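Local structure of kelch domain-containing protein (Colletotrichum graminicola M1.001, 5C86) at residues 285-297 with 307-319. The protein is a fungal alcohol oxidase of the galactose oxidase and glyoxal oxidase family (AA5), probably oxidising alcohols to aldehydes at a copper site, here without its metal. Sequence-based numbering, arbitrary orientation.
Sequences VMPDGKIWVVGGM and TPQLTPELFDPAT
Ile291 trades two backbone hydrogen bonds with Phe315, and Val293 two with Glu313; the axes of strands 291-294 and 313-316 come within 4.7 Å, their directions 151° apart, antiparallel, and Phe315 N to Ile291 O is the shortest of the four bonds at 2.7 Å. Between them Trp292 faces Leu314 as a non-hydrogen-bonded pair. With CG anti to the backbone N (chi1 -170°), the indole is carried alongside Pro312 and points the same way, with NE1 3.4 Å from Pro312 CB; that N-H is bonded to Thr325 OG1. Val294 CB sits over one face of the indole, toward its rim, and Val294 CG2 also meets Pro312 CG. On this same side of the sheet Met286 CE presses tightly on Leu314 CD1, at 3.5 Å. Strands 291-294 and 313-316 are the inner two of a four-stranded antiparallel blade, flanked by 282-285 and 321-324, in the Kelch beta-propeller. On the other side Ile291 CD1 reaches the edge of the Phe315 ring, 4.1 Å from CD2, and touches Pro317 CG. Glu313, also on that side, turns its carboxylate to Arg278 in a salt bridge and to Lys275 N. Past the strands, after a one-residue shift in register, Gln309 N bonds Gly296 O at 2.9 Å, while Gln309 NE2 goes to Asn277 O.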
ATOM      1  N   VAL A 285       5.690  -5.075   1.748  1.00  9.59           N
ATOM      2  CA  VAL A 285       6.973  -5.020   2.457  1.00  9.45           C
ATOM      3  C   VAL A 285       6.805  -5.406   3.927  1.00 10.22           C
ATOM      4  O   VAL A 285       5.873  -4.976   4.567  1.00 11.61           O
ATOM      5  CB  VAL A 285       7.756  -3.696   2.289  1.00 10.83           C
ATOM      6  CG1 VAL A 285       7.098  -2.527   2.920  1.00 12.21           C
ATOM      7  CG2 VAL A 285       9.201  -3.796   2.842  1.00 12.23           C
ATOM      8  N   MET A 286       7.704  -6.243   4.401  1.00 10.25           N
ATOM      9  CA  MET A 286       7.764  -6.758   5.754  1.00 10.44           C
ATOM     10  C   MET A 286       8.847  -6.087   6.603  1.00 10.95           C
ATOM     11  O   MET A 286       9.757  -5.442   6.063  1.00 11.76           O
ATOM     12  CB  MET A 286       7.992  -8.242   5.637  1.00 12.98           C
ATOM     13  CG  MET A 286       6.720  -8.994   5.235  1.00 14.24           C
ATOM     14  SD  MET A 286       7.153 -10.683   4.731  1.00 16.66           S
ATOM     15  CE  MET A 286       7.775 -10.307   3.321  1.00 11.52           C
ATOM     16  N   PRO A 287       8.772  -6.253   7.930  1.00 11.62           N
ATOM     17  CA  PRO A 287       9.724  -5.509   8.765  1.00 13.97           C
ATOM     18  C   PRO A 287      11.173  -5.796   8.510  1.00 14.59           C
ATOM     19  O   PRO A 287      11.984  -4.874   8.787  1.00 14.53           O
ATOM     20  CB  PRO A 287       9.369  -5.926  10.202  1.00 16.09           C
ATOM     21  CG  PRO A 287       8.289  -6.886  10.080  1.00 14.40           C
ATOM     22  CD  PRO A 287       7.651  -6.766   8.734  1.00 12.82           C
ATOM     23  N   ASP A 288      11.546  -6.969   8.060  1.00 13.29           N
ATOM     24  CA  ASP A 288      12.919  -7.269   7.737  1.00 14.22           C
ATOM     25  C   ASP A 288      13.371  -6.825   6.407  1.00 13.28           C
ATOM     26  O   ASP A 288      14.522  -7.076   6.036  1.00 16.16           O
ATOM     27  CB  ASP A 288      13.145  -8.783   7.782  1.00 17.47           C
ATOM     28  CG  ASP A 288      12.236  -9.598   6.898  1.00 19.32           C
ATOM     29  OD1 ASP A 288      11.410  -9.040   6.174  1.00 17.62           O
ATOM     30  OD2 ASP A 288      12.379 -10.869   6.929  1.00 24.42           O
ATOM     31  N   GLY A 289      12.515  -6.164   5.632  1.00 13.82           N
ATOM     32  CA  GLY A 289      12.906  -5.645   4.316  1.00 12.07           C
ATOM     33  C   GLY A 289      12.645  -6.545   3.169  1.00 13.21           C
ATOM     34  O   GLY A 289      12.755  -6.131   2.039  1.00 15.08           O
ATOM     35  N   LYS A 290      12.118  -7.731   3.470  1.00 11.33           N
ATOM     36  CA  LYS A 290      11.703  -8.590   2.381  1.00 12.79           C
ATOM     37  C   LYS A 290      10.340  -8.176   1.857  1.00 11.51           C
ATOM     38  O   LYS A 290       9.616  -7.379   2.496  1.00 11.69           O
ATOM     39  CB  LYS A 290      11.726 -10.091   2.757  1.00 13.37           C
ATOM     40  CG  LYS A 290      13.142 -10.586   3.092  1.00 15.41           C
ATOM     41  CD  LYS A 290      13.096 -12.166   3.287  1.00 20.40           C
ATOM     42  CE  LYS A 290      14.318 -12.760   3.984  1.00 26.94           C
ATOM     43  NZ  LYS A 290      14.096 -12.637   5.464  1.00 31.99           N
ATOM     44  N   ILE A 291      10.011  -8.690   0.680  1.00 10.24           N
ATOM     45  CA  ILE A 291       8.762  -8.320  -0.001  1.00 10.27           C
ATOM     46  C   ILE A 291       7.992  -9.565  -0.427  1.00 10.70           C
ATOM     47  O   ILE A 291       8.556 -10.479  -0.988  1.00 12.77           O
ATOM     48  CB  ILE A 291       9.008  -7.458  -1.208  1.00 10.38           C
ATOM     49  CG1 ILE A 291       9.773  -6.182  -0.787  1.00 12.25           C
ATOM     50  CG2 ILE A 291       7.728  -7.083  -1.928  1.00 10.50           C
ATOM     51  CD1 ILE A 291      10.386  -5.399  -1.928  1.00 12.75           C
ATOM     52  N   TRP A 292       6.726  -9.637  -0.096  1.00 10.92           N
ATOM     53  CA  TRP A 292       5.901 -10.816  -0.522  1.00 10.59           C
ATOM     54  C   TRP A 292       5.019 -10.386  -1.674  1.00 11.28           C
ATOM     55  O   TRP A 292       4.374  -9.319  -1.570  1.00 11.18           O
ATOM     56  CB  TRP A 292       5.084 -11.204   0.617  1.00 11.61           C
ATOM     57  CG  TRP A 292       4.347 -12.522   0.494  1.00 11.13           C
ATOM     58  CD1 TRP A 292       4.904 -13.711   0.294  1.00 12.69           C
ATOM     59  CD2 TRP A 292       2.951 -12.718   0.706  1.00 10.82           C
ATOM     60  NE1 TRP A 292       3.933 -14.704   0.392  1.00 11.46           N
ATOM     61  CE2 TRP A 292       2.740 -14.114   0.629  1.00 11.68           C
ATOM     62  CE3 TRP A 292       1.880 -11.889   0.983  1.00 11.77           C
ATOM     63  CZ2 TRP A 292       1.490 -14.663   0.872  1.00 12.63           C
ATOM     64  CZ3 TRP A 292       0.630 -12.474   1.256  1.00 11.79           C
ATOM     65  CH2 TRP A 292       0.494 -13.843   1.196  1.00 12.71           C
ATOM     66  N   VAL A 293       5.019 -11.181  -2.726  1.00 11.02           N
ATOM     67  CA  VAL A 293       4.265 -10.926  -3.950  1.00 10.74           C
ATOM     68  C   VAL A 293       3.240 -12.017  -4.053  1.00 11.25           C
ATOM     69  O   VAL A 293       3.634 -13.180  -4.225  1.00 11.23           O
ATOM     70  CB  VAL A 293       5.136 -10.841  -5.197  1.00 11.81           C
ATOM     71  CG1 VAL A 293       4.302 -10.407  -6.345  1.00 13.10           C
ATOM     72  CG2 VAL A 293       6.276  -9.809  -4.967  1.00 13.35           C
ATOM     73  N   VAL A 294       1.966 -11.650  -3.976  1.00 10.64           N
ATOM     74  CA  VAL A 294       0.908 -12.660  -3.889  1.00 11.12           C
ATOM     75  C   VAL A 294      -0.172 -12.437  -4.968  1.00 11.06           C
ATOM     76  O   VAL A 294      -0.579 -11.298  -5.272  1.00 11.16           O
ATOM     77  CB  VAL A 294       0.225 -12.634  -2.512  1.00 11.07           C
ATOM     78  CG1 VAL A 294      -0.219 -11.271  -2.049  1.00 11.12           C
ATOM     79  CG2 VAL A 294      -0.910 -13.675  -2.386  1.00 12.96           C
ATOM     80  N   GLY A 295      -0.595 -13.563  -5.558  1.00 10.89           N
ATOM     81  CA  GLY A 295      -1.724 -13.539  -6.491  1.00 11.73           C
ATOM     82  C   GLY A 295      -1.336 -13.092  -7.869  1.00 10.92           C
ATOM     83  O   GLY A 295      -0.188 -13.203  -8.317  1.00 11.96           O
ATOM     84  N   GLY A 296      -2.333 -12.511  -8.557  1.00 11.26           N
ATOM     85  CA  GLY A 296      -2.170 -12.137  -9.957  1.00 12.26           C
ATOM     86  C   GLY A 296      -2.434 -13.292 -10.917  1.00 12.31           C
ATOM     87  O   GLY A 296      -2.498 -14.452 -10.525  1.00 11.79           O
ATOM     88  N   MET A 297      -2.556 -12.932 -12.171  1.00 11.89           N
ATOM     89  CA  MET A 297      -2.785 -13.908 -13.267  1.00 12.13           C
ATOM     90  C   MET A 297      -1.852 -13.695 -14.399  1.00 13.12           C
ATOM     91  O   MET A 297      -1.173 -12.655 -14.490  1.00 12.26           O
ATOM     92  CB  MET A 297      -4.251 -13.770 -13.722  1.00 13.41           C
ATOM     93  CG  MET A 297      -4.572 -12.474 -14.440  1.00 14.22           C
ATOM     94  SD  MET A 297      -6.309 -11.970 -14.484  1.00 13.97           S
ATOM     95  CE  MET A 297      -7.085 -13.334 -15.391  1.00 14.61           C
ATOM     96  N   THR A 307      -6.107 -18.364 -15.536  1.00 16.31           N
ATOM     97  CA  THR A 307      -4.603 -18.381 -15.424  1.00 16.68           C
ATOM     98  C   THR A 307      -4.066 -17.793 -14.091  1.00 15.75           C
ATOM     99  O   THR A 307      -3.184 -16.915 -14.102  1.00 15.78           O
ATOM    100  CB  THR A 307      -3.925 -17.751 -16.626  1.00 18.79           C
ATOM    101  OG1 THR A 307      -4.231 -16.356 -16.781  1.00 18.02           O
ATOM    102  CG2 THR A 307      -4.335 -18.540 -17.910  1.00 18.40           C
ATOM    103  N   PRO A 308      -4.618 -18.292 -12.986  1.00 16.33           N
ATOM    104  CA  PRO A 308      -4.213 -17.748 -11.722  1.00 16.06           C
ATOM    105  C   PRO A 308      -2.823 -18.168 -11.352  1.00 15.53           C
ATOM    106  O   PRO A 308      -2.372 -19.287 -11.625  1.00 17.87           O
ATOM    107  CB  PRO A 308      -5.265 -18.294 -10.760  1.00 16.29           C
ATOM    108  CG  PRO A 308      -5.491 -19.699 -11.307  1.00 17.11           C
ATOM    109  CD  PRO A 308      -5.535 -19.447 -12.803  1.00 16.79           C
ATOM    110  N   GLN A 309      -2.135 -17.282 -10.645  1.00 13.22           N
ATOM    111  CA  GLN A 309      -0.859 -17.628 -10.015  1.00 13.47           C
ATOM    112  C   GLN A 309      -1.203 -17.873  -8.530  1.00 13.48           C
ATOM    113  O   GLN A 309      -1.465 -16.930  -7.777  1.00 14.42           O
ATOM    114  CB  GLN A 309       0.179 -16.512 -10.246  1.00 13.49           C
ATOM    115  CG  GLN A 309       0.520 -16.285 -11.707  1.00 13.52           C
ATOM    116  CD  GLN A 309       1.404 -17.371 -12.288  1.00 13.62           C
ATOM    117  OE1 GLN A 309       1.471 -18.495 -11.715  1.00 17.34           O
ATOM    118  NE2 GLN A 309       2.164 -17.070 -13.271  1.00 12.79           N
ATOM    119  N   LEU A 310      -1.187 -19.150  -8.120  1.00 14.71           N
ATOM    120  CA  LEU A 310      -1.589 -19.568  -6.792  1.00 13.35           C
ATOM    121  C   LEU A 310      -0.423 -19.757  -5.806  1.00 12.82           C
ATOM    122  O   LEU A 310      -0.645 -20.005  -4.649  1.00 15.14           O
ATOM    123  CB  LEU A 310      -2.354 -20.910  -6.881  1.00 16.25           C
ATOM    124  CG  LEU A 310      -3.639 -20.751  -7.672  1.00 16.00           C
ATOM    125  CD1 LEU A 310      -4.358 -22.176  -7.676  1.00 18.98           C
ATOM    126  CD2 LEU A 310      -4.574 -19.733  -7.072  1.00 16.78           C
ATOM    127  N   THR A 311       0.805 -19.642  -6.287  1.00 12.34           N
ATOM    128  CA  THR A 311       1.997 -19.730  -5.474  1.00 14.35           C
ATOM    129  C   THR A 311       2.644 -18.301  -5.353  1.00 13.99           C
ATOM    130  O   THR A 311       3.202 -17.808  -6.359  1.00 13.69           O
ATOM    131  CB  THR A 311       3.014 -20.670  -6.070  1.00 15.20           C
ATOM    132  OG1 THR A 311       2.406 -21.988  -6.117  1.00 17.17           O
ATOM    133  CG2 THR A 311       4.180 -20.782  -5.198  1.00 15.25           C
ATOM    134  N   PRO A 312       2.606 -17.738  -4.132  1.00 13.23           N
ATOM    135  CA  PRO A 312       3.240 -16.400  -3.915  1.00 13.38           C
ATOM    136  C   PRO A 312       4.716 -16.587  -3.927  1.00 13.15           C
ATOM    137  O   PRO A 312       5.232 -17.720  -3.814  1.00 13.21           O
ATOM    138  CB  PRO A 312       2.758 -15.997  -2.558  1.00 12.72           C
ATOM    139  CG  PRO A 312       1.489 -16.835  -2.232  1.00 12.70           C
ATOM    140  CD  PRO A 312       1.808 -18.122  -2.970  1.00 12.84           C
ATOM    141  N   GLU A 313       5.458 -15.467  -3.996  1.00 12.78           N
ATOM    142  CA  GLU A 313       6.896 -15.435  -3.892  1.00 12.08           C
ATOM    143  C   GLU A 313       7.351 -14.464  -2.861  1.00 11.22           C
ATOM    144  O   GLU A 313       6.791 -13.417  -2.695  1.00 12.21           O
ATOM    145  CB  GLU A 313       7.527 -15.160  -5.255  1.00 13.57           C
ATOM    146  CG  GLU A 313       7.433 -16.390  -6.202  1.00 15.15           C
ATOM    147  CD  GLU A 313       7.892 -16.034  -7.620  1.00 18.33           C
ATOM    148  OE1 GLU A 313       7.095 -15.383  -8.407  1.00 18.10           O
ATOM    149  OE2 GLU A 313       9.112 -16.301  -7.955  1.00 18.58           O
ATOM    150  N   LEU A 314       8.387 -14.861  -2.141  1.00 12.46           N
ATOM    151  CA  LEU A 314       9.091 -14.049  -1.150  1.00 12.22           C
ATOM    152  C   LEU A 314      10.341 -13.508  -1.808  1.00 12.72           C
ATOM    153  O   LEU A 314      11.169 -14.267  -2.295  1.00 13.44           O
ATOM    154  CB  LEU A 314       9.421 -14.900   0.073  1.00 14.80           C
ATOM    155  CG  LEU A 314      10.075 -14.160   1.201  1.00 16.36           C
ATOM    156  CD1 LEU A 314       9.293 -12.991   1.734  1.00 17.40           C
ATOM    157  CD2 LEU A 314      10.307 -15.208   2.316  1.00 18.57           C
ATOM    158  N   PHE A 315      10.459 -12.177  -1.907  1.00 11.35           N
ATOM    159  CA  PHE A 315      11.611 -11.568  -2.570  1.00 11.99           C
ATOM    160  C   PHE A 315      12.527 -10.937  -1.515  1.00 13.41           C
ATOM    161  O   PHE A 315      12.076 -10.259  -0.620  1.00 12.37           O
ATOM    162  CB  PHE A 315      11.153 -10.472  -3.514  1.00 11.40           C
ATOM    163  CG  PHE A 315      12.266  -9.692  -4.169  1.00 11.83           C
ATOM    164  CD1 PHE A 315      13.040 -10.262  -5.153  1.00 13.01           C
ATOM    165  CD2 PHE A 315      12.562  -8.402  -3.762  1.00 12.29           C
ATOM    166  CE1 PHE A 315      14.014  -9.514  -5.763  1.00 13.36           C
ATOM    167  CE2 PHE A 315      13.557  -7.658  -4.349  1.00 13.61           C
ATOM    168  CZ  PHE A 315      14.304  -8.245  -5.350  1.00 12.92           C
ATOM    169  N   ASP A 316      13.856 -11.153  -1.647  1.00 12.28           N
ATOM    170  CA  ASP A 316      14.848 -10.607  -0.736  1.00 13.16           C
ATOM    171  C   ASP A 316      15.627  -9.556  -1.492  1.00 13.93           C
ATOM    172  O   ASP A 316      16.417  -9.895  -2.339  1.00 13.21           O
ATOM    173  CB  ASP A 316      15.765 -11.712  -0.191  1.00 15.39           C
ATOM    174  CG  ASP A 316      16.822 -11.181   0.757  1.00 17.45           C
ATOM    175  OD1 ASP A 316      16.997  -9.919   0.856  1.00 19.69           O
ATOM    176  OD2 ASP A 316      17.377 -12.118   1.423  1.00 22.06           O
ATOM    177  N   PRO A 317      15.417  -8.294  -1.256  1.00 13.28           N
ATOM    178  CA  PRO A 317      16.118  -7.263  -2.048  1.00 13.40           C
ATOM    179  C   PRO A 317      17.611  -7.246  -1.802  1.00 14.62           C
ATOM    180  O   PRO A 317      18.278  -6.748  -2.672  1.00 17.40           O
ATOM    181  CB  PRO A 317      15.491  -5.947  -1.563  1.00 14.55           C
ATOM    182  CG  PRO A 317      14.190  -6.363  -0.991  1.00 14.80           C
ATOM    183  CD  PRO A 317      14.426  -7.687  -0.331  1.00 14.18           C
ATOM    184  N   ALA A 318      18.119  -7.774  -0.708  1.00 13.47           N
ATOM    185  CA  ALA A 318      19.579  -7.776  -0.487  1.00 15.70           C
ATOM    186  C   ALA A 318      20.251  -8.674  -1.461  1.00 17.56           C
ATOM    187  O   ALA A 318      21.345  -8.303  -2.011  1.00 16.27           O
ATOM    188  CB  ALA A 318      19.932  -8.189   0.891  1.00 16.93           C
ATOM    189  N   THR A 319      19.623  -9.815  -1.718  1.00 15.04           N
ATOM    190  CA  THR A 319      20.181 -10.808  -2.671  1.00 16.20           C
ATOM    191  C   THR A 319      19.563 -10.824  -4.037  1.00 15.91           C
ATOM    192  O   THR A 319      20.090 -11.472  -4.945  1.00 16.75           O
ATOM    193  CB  THR A 319      20.047 -12.172  -2.132  1.00 16.88           C
ATOM    194  OG1 THR A 319      18.656 -12.479  -1.935  1.00 17.33           O
ATOM    195  CG2 THR A 319      20.762 -12.336  -0.756  1.00 18.98           C
TER